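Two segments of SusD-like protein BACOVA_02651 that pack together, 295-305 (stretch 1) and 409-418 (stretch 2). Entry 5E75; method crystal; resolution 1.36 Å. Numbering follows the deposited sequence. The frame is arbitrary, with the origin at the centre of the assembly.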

ATOM      1  N   ALA A 295      11.892  -9.699  19.117  1.00 12.97           N
ATOM      2  CA  ALA A 295      12.566 -10.648  18.255  1.00 12.57           C
ATOM      3  C   ALA A 295      12.461 -10.291  16.775  1.00 12.85           C
ATOM      4  O   ALA A 295      13.201 -10.845  15.974  1.00 13.64           O
ATOM      5  CB  ALA A 295      12.017 -12.043  18.487  1.00 14.32           C
ATOM      6  N   ASP A 296      11.571  -9.359  16.424  1.00 10.95           N
ATOM      7  CA  ASP A 296      11.240  -9.059  15.008  1.00 10.91           C
ATOM      8  C   ASP A 296      12.178  -8.009  14.419  1.00 11.29           C
ATOM      9  O   ASP A 296      11.738  -7.042  13.789  1.00 14.41           O
ATOM     10  CB  ASP A 296       9.778  -8.597  14.935  1.00 10.41           C
ATOM     11  CG  ASP A 296       9.167  -8.646  13.540  1.00 13.97           C
ATOM     12  OD1 ASP A 296       9.769  -9.186  12.617  1.00 14.89           O
ATOM     13  OD2 ASP A 296       8.041  -8.133  13.426  1.00 14.82           O
ATOM     14  N   THR A 297      13.479  -8.238  14.566  1.00 11.05           N
ATOM     15  CA  THR A 297      14.478  -7.283  14.105  1.00 12.48           C
ATOM     16  C   THR A 297      14.657  -7.281  12.594  1.00 11.74           C
ATOM     17  O   THR A 297      15.097  -6.277  12.033  1.00 11.69           O
ATOM     18  CB  THR A 297      15.830  -7.519  14.792  1.00 14.21           C
ATOM     19  OG1 THR A 297      16.277  -8.843  14.520  1.00 17.42           O
ATOM     20  CG2 THR A 297      15.691  -7.326  16.289  1.00 19.64           C
ATOM     21  N   LEU A 298      14.325  -8.380  11.923  1.00 10.22           N
ATOM     22  CA  LEU A 298      14.530  -8.446  10.475  1.00 11.30           C
ATOM     23  C   LEU A 298      13.537  -7.520   9.765  1.00 10.63           C
ATOM     24  O   LEU A 298      13.919  -6.736   8.895  1.00 11.15           O
ATOM     25  CB  LEU A 298      14.430  -9.885   9.948  1.00 11.97           C
ATOM     26  CG  LEU A 298      15.414 -10.871  10.593  1.00 14.72           C
ATOM     27  CD1 LEU A 298      15.202 -12.246  10.006  1.00 17.45           C
ATOM     28  CD2 LEU A 298      16.866 -10.442  10.412  1.00 21.44           C
ATOM     29  N   ARG A 299      12.270  -7.604  10.140  1.00  9.47           N
ATOM     30  CA  ARG A 299      11.285  -6.727   9.539  1.00  8.82           C
ATOM     31  C   ARG A 299      11.492  -5.281  10.000  1.00  9.13           C
ATOM     32  O   ARG A 299      11.377  -4.348   9.203  1.00  9.73           O
ATOM     33  CB  ARG A 299       9.855  -7.198   9.812  1.00 10.24           C
ATOM     34  CG  ARG A 299       9.494  -8.501   9.081  1.00  9.35           C
ATOM     35  CD  ARG A 299       7.999  -8.800   9.139  1.00  9.58           C
ATOM     36  NE  ARG A 299       7.601  -9.150  10.491  1.00  9.09           N
ATOM     37  CZ  ARG A 299       6.481  -9.788  10.821  1.00  8.76           C
ATOM     38  NH1 ARG A 299       5.608 -10.137   9.893  1.00  9.55           N
ATOM     39  NH2 ARG A 299       6.248 -10.085  12.102  1.00  9.26           N
ATOM     40  N   ARG A 300      11.848  -5.078  11.264  1.00  9.05           N
ATOM     41  CA  ARG A 300      12.089  -3.717  11.728  1.00 10.01           C
ATOM     42  C   ARG A 300      13.249  -3.097  10.947  1.00  9.30           C
ATOM     43  O   ARG A 300      13.119  -2.001  10.417  1.00  8.67           O
ATOM     44  CB  ARG A 300      12.388  -3.683  13.235  1.00 10.21           C
ATOM     45  CG  ARG A 300      12.414  -2.252  13.783  1.00 11.79           C
ATOM     46  CD  ARG A 300      13.155  -2.128  15.105  1.00 14.62           C
ATOM     47  NE  ARG A 300      14.562  -2.429  14.894  1.00 15.76           N
ATOM     48  CZ  ARG A 300      15.372  -2.987  15.786  1.00 16.13           C
ATOM     49  NH1 ARG A 300      14.956  -3.276  17.017  1.00 16.60           N
ATOM     50  NH2 ARG A 300      16.625  -3.235  15.440  1.00 16.80           N
ATOM     51  N   ASN A 301      14.374  -3.797  10.854  1.00  8.84           N
ATOM     52  CA  ASN A 301      15.544  -3.207  10.190  1.00 10.27           C
ATOM     53  C   ASN A 301      15.304  -2.940   8.710  1.00  8.90           C
ATOM     54  O   ASN A 301      15.836  -1.956   8.149  1.00 10.19           O
ATOM     55  CB  ASN A 301      16.784  -4.114  10.321  1.00 11.67           C
ATOM     56  CG  ASN A 301      17.403  -4.088  11.689  1.00 11.26           C
ATOM     57  OD1 ASN A 301      17.129  -3.209  12.500  1.00 12.47           O
ATOM     58  ND2 ASN A 301      18.264  -5.073  11.955  1.00 14.80           N
ATOM     59  N   ALA A 302      14.538  -3.814   8.051  1.00  8.78           N
ATOM     60  CA  ALA A 302      14.263  -3.613   6.636  1.00  8.76           C
ATOM     61  C   ALA A 302      13.283  -2.477   6.391  1.00  8.65           C
ATOM     62  O   ALA A 302      13.086  -2.059   5.256  1.00  9.37           O
ATOM     63  CB  ALA A 302      13.742  -4.900   5.997  1.00 10.37           C
ATOM     64  N   THR A 303      12.638  -2.001   7.448  1.00  8.74           N
ATOM     65  CA  THR A 303      11.647  -0.938   7.308  1.00  8.36           C
ATOM     66  C   THR A 303      12.172   0.439   7.750  1.00  8.01           C
ATOM     67  O   THR A 303      11.974   1.441   7.031  1.00  8.75           O
ATOM     68  CB  THR A 303      10.329  -1.294   8.037  1.00  8.21           C
ATOM     69  OG1 THR A 303       9.884  -2.581   7.596  1.00  9.39           O
ATOM     70  CG2 THR A 303       9.257  -0.294   7.727  1.00  8.17           C
ATOM     71  N   PHE A 304      12.817   0.489   8.915  1.00  8.79           N
ATOM     72  CA  PHE A 304      13.397   1.725   9.459  1.00  9.44           C
ATOM     73  C   PHE A 304      14.812   1.491   9.951  1.00  9.84           C
ATOM     74  O   PHE A 304      15.102   0.460  10.539  1.00  9.16           O
ATOM     75  CB  PHE A 304      12.579   2.245  10.657  1.00  8.84           C
ATOM     76  CG  PHE A 304      11.146   2.514  10.332  1.00  7.66           C
ATOM     77  CD1 PHE A 304      10.783   3.622   9.577  1.00  8.48           C
ATOM     78  CD2 PHE A 304      10.159   1.637  10.761  1.00 10.21           C
ATOM     79  CE1 PHE A 304       9.447   3.848   9.250  1.00  9.75           C
ATOM     80  CE2 PHE A 304       8.833   1.856  10.452  1.00  9.41           C
ATOM     81  CZ  PHE A 304       8.464   2.967   9.684  1.00  9.60           C
ATOM     82  N   PHE A 305      15.672   2.483   9.750  1.00  9.36           N
ATOM     83  CA  PHE A 305      16.985   2.528  10.403  1.00  9.11           C
ATOM     84  C   PHE A 305      16.761   2.837  11.883  1.00 10.95           C
ATOM     85  O   PHE A 305      15.969   3.708  12.201  1.00 10.72           O
ATOM     86  CB  PHE A 305      17.844   3.635   9.806  1.00  9.68           C
ATOM     87  CG  PHE A 305      18.216   3.428   8.354  1.00  9.02           C
ATOM     88  CD1 PHE A 305      19.204   2.516   7.997  1.00  9.55           C
ATOM     89  CD2 PHE A 305      17.620   4.181   7.338  1.00  9.65           C
ATOM     90  CE1 PHE A 305      19.572   2.343   6.678  1.00 11.12           C
ATOM     91  CE2 PHE A 305      17.997   3.999   6.018  1.00 10.68           C
ATOM     92  CZ  PHE A 305      18.975   3.090   5.696  1.00 10.97           C
TER
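Stretch 2, residues 409-418: RERRVEFGME

Stretch 2 enters as a helix, already under way at Arg409, and continues into a type II beta turn from Phe415 to Glu418, closed by a backbone hydrogen bond from Glu418 N to Phe415 O (3.1 Å). It lies against the helix of stretch 1, with the two N-to-C directions 48° apart and the axes 9.6 Å from each other at closest approach. Both chains therefore progress in broadly the same sense: Arg299 is level with Val413 (CA to CA 7.0 Å), and Thr303 with Gly416 (CA to CA 6.5 Å). The contact is small, 357 Å² summed over both sides, and it divides into a charged part around Arg299 and an apolar part around Met417.

Arg299 covers the most surface, 103 Å² of it masked by stretch 2. Its CA-to-CB bond points toward the neighbouring helix, and the side chain, m at chi1 and chi3 and t at chi2, carries the guanidinium to two glutamates one helical turn apart. Glu410 OE2 accepts from both Arg299 NH2 (2.7 Å) and Arg299 NH1 (2.9 Å), while Glu414 OE1 accepts from Arg299 NH1 at 2.8 Å with a nearly straight N-H...O angle of 161°; both carboxylates form salt bridges with the arginine. Each approaches near the guanidinium plane, where the N-H groups point. The CB of Glu414 is directed away overall, and that of Glu410 sideways, but chi1 t and chi2 p bring both carboxylates round to the arginine.

Within stretch 1, Asp296 holds the same group from another side: Arg299 NE donates to Asp296 OD1 (3.0 Å) and Arg299 NH2 to Asp296 OD2 (3.0 Å), again as a salt bridge. Asp296 occupies the N-cap position, yet its side chain makes no capping bond. One guanidinium thus gathers three carboxylates, and Val413 covers one of its faces, with Val413 CG2 3.5 Å from Arg299 NH2. The same methyl, Val413 CG2, lies 3.8 Å from Asp296 OD2.

A turn further along, water 1 bridges the two stretches, donating to Thr303 OG1 and to Val413 O, each at 2.7 Å. Thr303 OG1 in turn donates to Arg299 O (2.8 Å) within its own stretch. The methyl of Thr303 faces the turn, with Thr303 CG2 3.6 Å from Gly416 O and 3.7 Å from Met417 CG. At Gly416 the fit is tight: a CB there would point toward stretch 1 and lie 3.4 Å from Thr303 CG2.

Met417, with 50 Å² covered, closes the far end. Its backbone takes the positive phi of the turn (61°), its CA-to-CB bond points toward stretch 1, and the side chain is m at all three chi angles. Met417 CG packs 3.6 Å from Phe304 CZ, approaching the ring obliquely, and Met417 SD stands 5.0 Å from the centroid of the Phe304 ring. The CB of Phe304 leaves the backbone sideways, but the end of the ring comes nearer and completes this apolar contact.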

ATOM      1  N   ARG A 409      -1.758  -6.171  14.288  1.00  8.54           N
ATOM      2  CA  ARG A 409      -0.355  -5.931  14.566  1.00  8.61           C
ATOM      3  C   ARG A 409       0.508  -6.561  13.496  1.00  8.64           C
ATOM      4  O   ARG A 409       1.461  -5.952  13.035  1.00  8.96           O
ATOM      5  CB  ARG A 409       0.021  -6.492  15.946  1.00  8.52           C
ATOM      6  CG  ARG A 409       1.423  -6.129  16.416  1.00  9.28           C
ATOM      7  CD  ARG A 409       1.679  -6.650  17.817  1.00  9.54           C
ATOM      8  NE  ARG A 409       2.914  -6.097  18.338  1.00 10.20           N
ATOM      9  CZ  ARG A 409       3.343  -6.205  19.589  1.00 10.00           C
ATOM     10  NH1 ARG A 409       2.640  -6.869  20.484  1.00 12.76           N
ATOM     11  NH2 ARG A 409       4.478  -5.628  19.934  1.00 10.42           N
ATOM     12  N   GLU A 410       0.165  -7.780  13.102  1.00  8.78           N
ATOM     13  CA  GLU A 410       0.955  -8.522  12.139  1.00  8.86           C
ATOM     14  C   GLU A 410       0.959  -7.817  10.789  1.00  9.15           C
ATOM     15  O   GLU A 410       2.003  -7.720  10.136  1.00  8.97           O
ATOM     16  CB  GLU A 410       0.461  -9.970  11.985  1.00  9.13           C
ATOM     17  CG  GLU A 410       1.529 -10.905  11.404  1.00 10.03           C
ATOM     18  CD  GLU A 410       2.739 -11.055  12.307  1.00 11.30           C
ATOM     19  OE1 GLU A 410       2.590 -10.892  13.548  1.00 11.94           O
ATOM     20  OE2 GLU A 410       3.832 -11.344  11.781  1.00 11.75           O
ATOM     21  N   ARG A 411      -0.198  -7.307  10.363  1.00  8.21           N
ATOM     22  CA  ARG A 411      -0.250  -6.586   9.103  1.00  8.19           C
ATOM     23  C   ARG A 411       0.567  -5.298   9.170  1.00  8.37           C
ATOM     24  O   ARG A 411       1.288  -4.974   8.223  1.00  9.07           O
ATOM     25  CB  ARG A 411      -1.693  -6.304   8.688  1.00  8.52           C
ATOM     26  CG  ARG A 411      -2.442  -7.547   8.250  1.00 13.99           C
ATOM     27  CD  ARG A 411      -3.829  -7.213   7.719  1.00 15.25           C
ATOM     28  NE  ARG A 411      -3.739  -6.534   6.439  1.00 10.90           N
ATOM     29  CZ  ARG A 411      -3.669  -7.135   5.255  1.00 11.23           C
ATOM     30  NH1 ARG A 411      -3.786  -8.443   5.124  1.00 10.66           N
ATOM     31  NH2 ARG A 411      -3.542  -6.406   4.151  1.00 18.91           N
ATOM     32  N   ARG A 412       0.471  -4.547  10.258  1.00  7.87           N
ATOM     33  CA  ARG A 412       1.243  -3.313  10.359  1.00  7.75           C
ATOM     34  C   ARG A 412       2.731  -3.573  10.177  1.00  8.26           C
ATOM     35  O   ARG A 412       3.398  -2.841   9.429  1.00  8.70           O
ATOM     36  CB  ARG A 412       0.975  -2.589  11.686  1.00  9.24           C
ATOM     37  CG  ARG A 412      -0.402  -1.958  11.772  1.00  7.89           C
ATOM     38  CD  ARG A 412      -0.601  -1.099  13.012  1.00  8.50           C
ATOM     39  NE  ARG A 412       0.252   0.088  12.959  1.00  9.02           N
ATOM     40  CZ  ARG A 412       0.497   0.905  13.984  1.00  9.57           C
ATOM     41  NH1 ARG A 412      -0.038   0.697  15.188  1.00  9.67           N
ATOM     42  NH2 ARG A 412       1.317   1.934  13.809  1.00  9.47           N
ATOM     43  N   VAL A 413       3.267  -4.594  10.858  1.00  8.39           N
ATOM     44  CA  VAL A 413       4.688  -4.870  10.783  1.00  8.60           C
ATOM     45  C   VAL A 413       5.097  -5.548   9.472  1.00  9.32           C
ATOM     46  O   VAL A 413       6.203  -5.332   8.995  1.00  9.96           O
ATOM     47  CB  VAL A 413       5.247  -5.674  12.009  1.00  8.80           C
ATOM     48  CG1 VAL A 413       5.071  -4.916  13.315  1.00 11.17           C
ATOM     49  CG2 VAL A 413       4.622  -7.014  12.144  1.00  9.86           C
ATOM     50  N   GLU A 414       4.226  -6.340   8.878  1.00  7.61           N
ATOM     51  CA  GLU A 414       4.549  -6.943   7.593  1.00  8.24           C
ATOM     52  C   GLU A 414       4.598  -5.885   6.496  1.00  8.65           C
ATOM     53  O   GLU A 414       5.449  -5.970   5.600  1.00  8.54           O
ATOM     54  CB  GLU A 414       3.541  -8.039   7.254  1.00  8.35           C
ATOM     55  CG  GLU A 414       3.843  -8.796   5.964  1.00  8.23           C
ATOM     56  CD  GLU A 414       5.132  -9.575   5.972  1.00  9.22           C
ATOM     57  OE1 GLU A 414       5.652  -9.914   7.067  1.00  8.64           O
ATOM     58  OE2 GLU A 414       5.628  -9.886   4.864  1.00  9.14           O
ATOM     59  N   PHE A 415       3.731  -4.877   6.581  1.00  7.73           N
ATOM     60  CA  PHE A 415       3.527  -3.947   5.452  1.00  8.26           C
ATOM     61  C   PHE A 415       3.923  -2.500   5.736  1.00  9.06           C
ATOM     62  O   PHE A 415       3.573  -1.598   4.979  1.00  8.77           O
ATOM     63  CB  PHE A 415       2.093  -4.033   4.900  1.00  8.15           C
ATOM     64  CG  PHE A 415       1.752  -5.391   4.417  1.00  7.72           C
ATOM     65  CD1 PHE A 415       2.374  -5.892   3.290  1.00 11.94           C
ATOM     66  CD2 PHE A 415       0.866  -6.187   5.096  1.00  9.60           C
ATOM     67  CE1 PHE A 415       2.116  -7.183   2.874  1.00 12.43           C
ATOM     68  CE2 PHE A 415       0.585  -7.457   4.672  1.00 12.67           C
ATOM     69  CZ  PHE A 415       1.214  -7.951   3.568  1.00 12.19           C
ATOM     70  N   GLY A 416       4.676  -2.267   6.805  1.00  8.02           N
ATOM     71  CA  GLY A 416       5.128  -0.920   7.110  1.00  8.21           C
ATOM     72  C   GLY A 416       5.873  -0.284   5.951  1.00  8.63           C
ATOM     73  O   GLY A 416       6.708  -0.926   5.309  1.00  8.23           O
ATOM     74  N   MET A 417       5.551   0.980   5.670  1.00  9.02           N
ATOM     75  CA  MET A 417       6.195   1.744   4.589  1.00  7.98           C
ATOM     76  C   MET A 417       5.977   1.125   3.209  1.00  9.41           C
ATOM     77  O   MET A 417       6.741   1.367   2.287  1.00 10.38           O
ATOM     78  CB  MET A 417       7.687   1.989   4.881  1.00  8.31           C
ATOM     79  CG  MET A 417       7.950   2.823   6.138  1.00 10.49           C
ATOM     80  SD  MET A 417       6.975   4.336   6.253  1.00  9.85           S
ATOM     81  CE  MET A 417       7.275   5.073   4.631  1.00 11.24           C
ATOM     82  N   GLU A 418       4.887   0.381   3.045  1.00  8.10           N
ATOM     83  CA  GLU A 418       4.446  -0.083   1.720  1.00  7.97           C
ATOM     84  C   GLU A 418       3.165   0.614   1.273  1.00  7.86           C
ATOM     85  O   GLU A 418       2.570   0.234   0.269  1.00  8.90           O
ATOM     86  CB  GLU A 418       4.263  -1.604   1.674  1.00 10.54           C
ATOM     87  CG  GLU A 418       5.593  -2.318   1.775  1.00 11.33           C
ATOM     88  CD  GLU A 418       5.489  -3.828   1.778  1.00 10.17           C
ATOM     89  OE1 GLU A 418       4.842  -4.422   0.872  1.00 12.60           O
ATOM     90  OE2 GLU A 418       6.121  -4.400   2.676  1.00 10.01           O
TER
HETATM   91  O   HOH W   1       7.336  -2.966   8.532  1.00  9.69           O